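Local coordinates for protein rhamnosidase B (Bacillus sp., PDB 2OKX) that hydrolyses terminal alpha-L-rhamnose residues from glycosides, as a family 78 glycoside hydrolase that probably inverts the anomeric centre, at residues D579-V590 with H862-G873. Residues are numbered along the deposited sequence; the frame is centred on the assembly and turned at random.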
ATOM      1  N   ASP A 579      -1.730  -2.266 -11.136  1.00 22.93           N
ATOM      2  CA  ASP A 579      -0.377  -1.754 -10.954  1.00 22.69           C
ATOM      3  C   ASP A 579       0.679  -2.819 -11.251  1.00 23.29           C
ATOM      4  O   ASP A 579       1.703  -2.537 -11.880  1.00 22.77           O
ATOM      5  CB  ASP A 579      -0.163  -1.269  -9.512  1.00 22.00           C
ATOM      6  CG  ASP A 579      -1.186  -0.237  -9.068  1.00 22.89           C
ATOM      7  OD1 ASP A 579      -0.784   0.739  -8.393  1.00 21.49           O
ATOM      8  OD2 ASP A 579      -2.385  -0.405  -9.367  1.00 21.78           O
ATOM      9  N   SER A 580       0.420  -4.040 -10.792  1.00 22.04           N
ATOM     10  CA  SER A 580       1.363  -5.141 -10.950  1.00 21.90           C
ATOM     11  C   SER A 580       1.800  -5.471 -12.375  1.00 19.58           C
ATOM     12  O   SER A 580       2.891  -5.996 -12.569  1.00 19.65           O
ATOM     13  CB  SER A 580       0.809  -6.408 -10.288  1.00 21.47           C
ATOM     14  OG  SER A 580      -0.203  -7.000 -11.080  1.00 23.56           O
ATOM     15  N   ARG A 581       0.963  -5.192 -13.367  1.00 21.55           N
ATOM     16  CA  ARG A 581       1.350  -5.485 -14.746  1.00 21.93           C
ATOM     17  C   ARG A 581       2.588  -4.671 -15.120  1.00 22.08           C
ATOM     18  O   ARG A 581       3.572  -5.219 -15.621  1.00 21.04           O
ATOM     19  CB  ARG A 581       0.205  -5.177 -15.714  1.00 22.51           C
ATOM     20  CG  ARG A 581       0.523  -5.496 -17.178  1.00 23.29           C
ATOM     21  CD  ARG A 581       1.091  -4.289 -17.920  1.00 22.99           C
ATOM     22  NE  ARG A 581       1.543  -4.638 -19.267  1.00 22.50           N
ATOM     23  CZ  ARG A 581       1.856  -3.750 -20.210  1.00 24.83           C
ATOM     24  NH1 ARG A 581       2.256  -4.160 -21.408  1.00 22.52           N
ATOM     25  NH2 ARG A 581       1.762  -2.452 -19.962  1.00 24.64           N
ATOM     26  N   ASN A 582       2.544  -3.367 -14.862  1.00 20.06           N
ATOM     27  CA  ASN A 582       3.680  -2.507 -15.175  1.00 20.33           C
ATOM     28  C   ASN A 582       4.849  -2.813 -14.248  1.00 19.16           C
ATOM     29  O   ASN A 582       5.998  -2.870 -14.681  1.00 20.04           O
ATOM     30  CB  ASN A 582       3.296  -1.031 -15.040  1.00 18.86           C
ATOM     31  CG  ASN A 582       2.365  -0.563 -16.146  1.00 20.24           C
ATOM     32  OD1 ASN A 582       2.005  -1.324 -17.045  1.00 21.18           O
ATOM     33  ND2 ASN A 582       1.974   0.703 -16.081  1.00 23.99           N
ATOM     34  N   GLU A 583       4.551  -3.012 -12.968  1.00 18.54           N
ATOM     35  CA  GLU A 583       5.591  -3.301 -11.996  1.00 18.44           C
ATOM     36  C   GLU A 583       6.362  -4.570 -12.354  1.00 18.86           C
ATOM     37  O   GLU A 583       7.570  -4.635 -12.155  1.00 17.76           O
ATOM     38  CB  GLU A 583       4.987  -3.419 -10.594  1.00 20.48           C
ATOM     39  CG  GLU A 583       4.305  -2.141 -10.119  1.00 21.16           C
ATOM     40  CD  GLU A 583       3.607  -2.312  -8.776  1.00 23.66           C
ATOM     41  OE1 GLU A 583       2.766  -3.224  -8.659  1.00 22.18           O
ATOM     42  OE2 GLU A 583       3.894  -1.531  -7.843  1.00 24.04           O
ATOM     43  N   ALA A 584       5.671  -5.568 -12.898  1.00 17.65           N
ATOM     44  CA  ALA A 584       6.336  -6.815 -13.268  1.00 17.67           C
ATOM     45  C   ALA A 584       7.338  -6.573 -14.392  1.00 16.69           C
ATOM     46  O   ALA A 584       8.465  -7.057 -14.342  1.00 18.20           O
ATOM     47  CB  ALA A 584       5.298  -7.869 -13.703  1.00 17.67           C
ATOM     48  N   LEU A 585       6.921  -5.833 -15.413  1.00 17.14           N
ATOM     49  CA  LEU A 585       7.803  -5.543 -16.542  1.00 17.63           C
ATOM     50  C   LEU A 585       9.044  -4.762 -16.118  1.00 18.47           C
ATOM     51  O   LEU A 585      10.154  -5.059 -16.569  1.00 17.43           O
ATOM     52  CB  LEU A 585       7.054  -4.759 -17.619  1.00 19.12           C
ATOM     53  CG  LEU A 585       5.937  -5.518 -18.344  1.00 20.46           C
ATOM     54  CD1 LEU A 585       5.202  -4.568 -19.271  1.00 20.16           C
ATOM     55  CD2 LEU A 585       6.524  -6.685 -19.124  1.00 19.33           C
ATOM     56  N   VAL A 586       8.866  -3.751 -15.274  1.00 14.44           N
ATOM     57  CA  VAL A 586      10.016  -2.979 -14.813  1.00 16.07           C
ATOM     58  C   VAL A 586      10.939  -3.920 -14.049  1.00 16.10           C
ATOM     59  O   VAL A 586      12.158  -3.904 -14.228  1.00 17.12           O
ATOM     60  CB  VAL A 586       9.589  -1.829 -13.894  1.00 15.61           C
ATOM     61  CG1 VAL A 586      10.811  -1.086 -13.383  1.00 14.22           C
ATOM     62  CG2 VAL A 586       8.678  -0.881 -14.659  1.00 16.84           C
ATOM     63  N   ASN A 587      10.342  -4.752 -13.206  1.00 15.94           N
ATOM     64  CA  ASN A 587      11.088  -5.728 -12.423  1.00 16.26           C
ATOM     65  C   ASN A 587      11.947  -6.634 -13.313  1.00 14.27           C
ATOM     66  O   ASN A 587      13.099  -6.922 -12.987  1.00 14.47           O
ATOM     67  CB  ASN A 587      10.112  -6.579 -11.604  1.00 15.93           C
ATOM     68  CG  ASN A 587      10.648  -7.965 -11.315  1.00 18.30           C
ATOM     69  OD1 ASN A 587      11.638  -8.129 -10.603  1.00 18.23           O
ATOM     70  ND2 ASN A 587       9.995  -8.979 -11.880  1.00 16.32           N
ATOM     71  N   TYR A 588      11.387  -7.085 -14.431  1.00 15.16           N
ATOM     72  CA  TYR A 588      12.130  -7.961 -15.340  1.00 15.55           C
ATOM     73  C   TYR A 588      13.424  -7.301 -15.802  1.00 15.72           C
ATOM     74  O   TYR A 588      14.461  -7.956 -15.939  1.00 14.50           O
ATOM     75  CB  TYR A 588      11.280  -8.311 -16.579  1.00 15.67           C
ATOM     76  CG  TYR A 588      10.056  -9.161 -16.306  1.00 15.21           C
ATOM     77  CD1 TYR A 588       8.915  -9.037 -17.097  1.00 16.12           C
ATOM     78  CD2 TYR A 588      10.035 -10.087 -15.263  1.00 17.61           C
ATOM     79  CE1 TYR A 588       7.781  -9.802 -16.858  1.00 18.36           C
ATOM     80  CE2 TYR A 588       8.900 -10.867 -15.014  1.00 19.56           C
ATOM     81  CZ  TYR A 588       7.776 -10.713 -15.814  1.00 19.32           C
ATOM     82  OH  TYR A 588       6.635 -11.437 -15.555  1.00 19.84           O
ATOM     83  N   TYR A 589      13.367  -5.998 -16.053  1.00 15.92           N
ATOM     84  CA  TYR A 589      14.556  -5.304 -16.524  1.00 16.06           C
ATOM     85  C   TYR A 589      15.525  -4.828 -15.449  1.00 16.69           C
ATOM     86  O   TYR A 589      16.732  -4.806 -15.682  1.00 16.43           O
ATOM     87  CB  TYR A 589      14.161  -4.127 -17.423  1.00 16.02           C
ATOM     88  CG  TYR A 589      13.923  -4.536 -18.866  1.00 15.05           C
ATOM     89  CD1 TYR A 589      12.834  -5.331 -19.214  1.00 14.24           C
ATOM     90  CD2 TYR A 589      14.810  -4.155 -19.875  1.00 16.05           C
ATOM     91  CE1 TYR A 589      12.633  -5.745 -20.536  1.00 15.96           C
ATOM     92  CE2 TYR A 589      14.617  -4.560 -21.201  1.00 14.53           C
ATOM     93  CZ  TYR A 589      13.528  -5.354 -21.520  1.00 16.77           C
ATOM     94  OH  TYR A 589      13.329  -5.758 -22.822  1.00 18.34           O
ATOM     95  N   VAL A 590      15.023  -4.464 -14.274  1.00 16.30           N
ATOM     96  CA  VAL A 590      15.920  -3.974 -13.229  1.00 16.19           C
ATOM     97  C   VAL A 590      16.357  -4.998 -12.181  1.00 15.90           C
ATOM     98  O   VAL A 590      17.435  -4.857 -11.601  1.00 15.63           O
ATOM     99  CB  VAL A 590      15.315  -2.747 -12.506  1.00 18.94           C
ATOM    100  CG1 VAL A 590      14.873  -1.710 -13.535  1.00 16.83           C
ATOM    101  CG2 VAL A 590      14.161  -3.166 -11.624  1.00 21.04           C
ATOM    102  N   HIS A 862       4.947   5.100  -6.196  1.00 18.41           N
ATOM    103  CA  HIS A 862       4.028   4.146  -6.827  1.00 19.07           C
ATOM    104  C   HIS A 862       4.780   3.494  -7.981  1.00 19.12           C
ATOM    105  O   HIS A 862       5.041   4.141  -8.995  1.00 17.60           O
ATOM    106  CB  HIS A 862       2.791   4.871  -7.381  1.00 18.25           C
ATOM    107  CG  HIS A 862       1.557   4.692  -6.552  1.00 19.81           C
ATOM    108  ND1 HIS A 862       0.416   4.084  -7.033  1.00 23.60           N
ATOM    109  CD2 HIS A 862       1.280   5.051  -5.277  1.00 17.63           C
ATOM    110  CE1 HIS A 862      -0.510   4.077  -6.091  1.00 16.66           C
ATOM    111  NE2 HIS A 862      -0.011   4.659  -5.015  1.00 23.39           N
ATOM    112  N   ALA A 863       5.124   2.219  -7.830  1.00 20.28           N
ATOM    113  CA  ALA A 863       5.875   1.526  -8.870  1.00 20.76           C
ATOM    114  C   ALA A 863       5.129   1.423 -10.194  1.00 20.12           C
ATOM    115  O   ALA A 863       5.730   1.098 -11.214  1.00 18.44           O
ATOM    116  CB  ALA A 863       6.296   0.130  -8.390  1.00 21.20           C
ATOM    117  N   TRP A 864       3.827   1.695 -10.199  1.00 20.37           N
ATOM    118  CA  TRP A 864       3.105   1.623 -11.462  1.00 19.95           C
ATOM    119  C   TRP A 864       3.547   2.802 -12.337  1.00 19.61           C
ATOM    120  O   TRP A 864       3.232   2.868 -13.529  1.00 20.69           O
ATOM    121  CB  TRP A 864       1.579   1.603 -11.221  1.00 20.46           C
ATOM    122  CG  TRP A 864       0.888   2.917 -10.937  1.00 22.33           C
ATOM    123  CD1 TRP A 864       1.463   4.118 -10.620  1.00 21.75           C
ATOM    124  CD2 TRP A 864      -0.529   3.146 -10.948  1.00 24.19           C
ATOM    125  NE1 TRP A 864       0.491   5.081 -10.438  1.00 22.80           N
ATOM    126  CE2 TRP A 864      -0.740   4.509 -10.633  1.00 25.03           C
ATOM    127  CE3 TRP A 864      -1.642   2.328 -11.195  1.00 23.22           C
ATOM    128  CZ2 TRP A 864      -2.021   5.074 -10.559  1.00 25.75           C
ATOM    129  CZ3 TRP A 864      -2.917   2.889 -11.123  1.00 27.16           C
ATOM    130  CH2 TRP A 864      -3.093   4.252 -10.807  1.00 24.88           C
ATOM    131  N   SER A 865       4.329   3.698 -11.733  1.00 16.78           N
ATOM    132  CA  SER A 865       4.855   4.892 -12.397  1.00 16.53           C
ATOM    133  C   SER A 865       6.339   4.762 -12.771  1.00 16.33           C
ATOM    134  O   SER A 865       6.943   5.735 -13.225  1.00 17.44           O
ATOM    135  CB  SER A 865       4.718   6.111 -11.477  1.00 16.58           C
ATOM    136  OG  SER A 865       3.365   6.422 -11.192  1.00 19.09           O
ATOM    137  N   ALA A 866       6.925   3.580 -12.589  1.00 14.70           N
ATOM    138  CA  ALA A 866       8.353   3.391 -12.873  1.00 14.83           C
ATOM    139  C   ALA A 866       8.726   3.072 -14.325  1.00 13.89           C
ATOM    140  O   ALA A 866       9.759   2.447 -14.583  1.00 13.05           O
ATOM    141  CB  ALA A 866       8.923   2.308 -11.945  1.00 13.01           C
ATOM    142  N   ALA A 867       7.905   3.526 -15.264  1.00 15.05           N
ATOM    143  CA  ALA A 867       8.135   3.287 -16.691  1.00 16.98           C
ATOM    144  C   ALA A 867       9.582   3.360 -17.202  1.00 16.35           C
ATOM    145  O   ALA A 867      10.027   2.469 -17.929  1.00 17.67           O
ATOM    146  CB  ALA A 867       7.256   4.228 -17.518  1.00 15.76           C
ATOM    147  N   PRO A 868      10.335   4.418 -16.842  1.00 15.67           N
ATOM    148  CA  PRO A 868      11.719   4.511 -17.327  1.00 15.29           C
ATOM    149  C   PRO A 868      12.562   3.264 -17.060  1.00 16.24           C
ATOM    150  O   PRO A 868      13.455   2.936 -17.844  1.00 13.93           O
ATOM    151  CB  PRO A 868      12.259   5.747 -16.605  1.00 15.67           C
ATOM    152  CG  PRO A 868      11.018   6.599 -16.443  1.00 13.82           C
ATOM    153  CD  PRO A 868       9.997   5.583 -16.002  1.00 14.97           C
ATOM    154  N   GLY A 869      12.276   2.579 -15.955  1.00 15.11           N
ATOM    155  CA  GLY A 869      13.023   1.377 -15.612  1.00 15.13           C
ATOM    156  C   GLY A 869      12.868   0.278 -16.649  1.00 16.55           C
ATOM    157  O   GLY A 869      13.690  -0.637 -16.732  1.00 16.79           O
ATOM    158  N   TYR A 870      11.808   0.368 -17.443  1.00 16.03           N
ATOM    159  CA  TYR A 870      11.549  -0.612 -18.490  1.00 16.92           C
ATOM    160  C   TYR A 870      11.927  -0.076 -19.869  1.00 17.13           C
ATOM    161  O   TYR A 870      12.652  -0.731 -20.611  1.00 16.78           O
ATOM    162  CB  TYR A 870      10.070  -0.999 -18.491  1.00 16.61           C
ATOM    163  CG  TYR A 870       9.634  -1.823 -19.694  1.00 17.95           C
ATOM    164  CD1 TYR A 870       9.962  -3.177 -19.801  1.00 19.31           C
ATOM    165  CD2 TYR A 870       8.883  -1.245 -20.713  1.00 18.75           C
ATOM    166  CE1 TYR A 870       9.545  -3.942 -20.903  1.00 21.00           C
ATOM    167  CE2 TYR A 870       8.461  -1.992 -21.815  1.00 22.84           C
ATOM    168  CZ  TYR A 870       8.795  -3.338 -21.902  1.00 22.64           C
ATOM    169  OH  TYR A 870       8.356  -4.068 -22.984  1.00 24.95           O
ATOM    170  N   PHE A 871      11.447   1.121 -20.207  1.00 14.70           N
ATOM    171  CA  PHE A 871      11.711   1.675 -21.530  1.00 15.13           C
ATOM    172  C   PHE A 871      13.139   2.058 -21.882  1.00 14.98           C
ATOM    173  O   PHE A 871      13.528   1.949 -23.045  1.00 14.66           O
ATOM    174  CB  PHE A 871      10.777   2.863 -21.811  1.00 13.95           C
ATOM    175  CG  PHE A 871       9.332   2.473 -21.903  1.00 16.65           C
ATOM    176  CD1 PHE A 871       8.505   2.546 -20.787  1.00 15.09           C
ATOM    177  CD2 PHE A 871       8.821   1.944 -23.084  1.00 14.57           C
ATOM    178  CE1 PHE A 871       7.191   2.092 -20.842  1.00 15.37           C
ATOM    179  CE2 PHE A 871       7.510   1.486 -23.151  1.00 17.18           C
ATOM    180  CZ  PHE A 871       6.691   1.557 -22.028  1.00 17.74           C
ATOM    181  N   LEU A 872      13.926   2.502 -20.906  1.00 13.86           N
ATOM    182  CA  LEU A 872      15.301   2.881 -21.209  1.00 14.47           C
ATOM    183  C   LEU A 872      16.096   1.653 -21.650  1.00 16.70           C
ATOM    184  O   LEU A 872      16.861   1.715 -22.613  1.00 15.11           O
ATOM    185  CB  LEU A 872      15.962   3.558 -19.999  1.00 13.78           C
ATOM    186  CG  LEU A 872      15.334   4.914 -19.637  1.00 15.98           C
ATOM    187  CD1 LEU A 872      16.018   5.513 -18.403  1.00 11.29           C
ATOM    188  CD2 LEU A 872      15.459   5.862 -20.829  1.00 15.36           C
ATOM    189  N   GLY A 873      15.905   0.534 -20.961  1.00 16.09           N
ATOM    190  CA  GLY A 873      16.618  -0.675 -21.341  1.00 15.65           C
ATOM    191  C   GLY A 873      16.042  -1.342 -22.588  1.00 15.93           C
ATOM    192  O   GLY A 873      16.783  -1.914 -23.389  1.00 16.07           O
TER
HETATM  193  O   HOH W   1       1.971   1.344  -8.053  1.00 19.54           O
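One face of the Trp864 indole carries the carboxylate of Asp579, with OD1 3.1 Å above the ring plane near its rim and the two planes only 19° apart. Tyr589 and Tyr870 form an offset edge-to-face pair: the edge of Tyr870 points to the face of Tyr589, planes at 80°, and CE1 of Tyr589 lies 3.6 Å from CE1 of Tyr870. Tyr870 O also lies over one face of Tyr589, toward the rim, and Phe871 CD1 sits at the Tyr870 edge. Tyr870 reaches this place because its CG is anti to the backbone N; its CD1 also rests against Leu585 CB. Tyr589 sends its hydroxyl to Val879 O, just past helix 868-876; an alanine here would probably lose that hydrogen bond and leave the Tyr870 edge without the face it packs on. Beta-branched Val586 spreads two methyls, CG2 against Tyr870 CB and CG1 4.0 Å from Gly869 CA, where a CB would clash, so glycine suits the crossing: the axes of 579-590 and 868-873 approach to 7.9 Å, with 51° between their N-to-C directions. A water accepts from Trp864 N (2.9 Å) and can donate to Asp579 OD1, which also hydrogen-bonds a glycerol, probably from the crystallisation liquor. Two helices of the six-hairpin (alpha/alpha)6 barrel thus pack together, while Asp579 lies at a glycerol-occupied site consistent with a sugar-binding pocket.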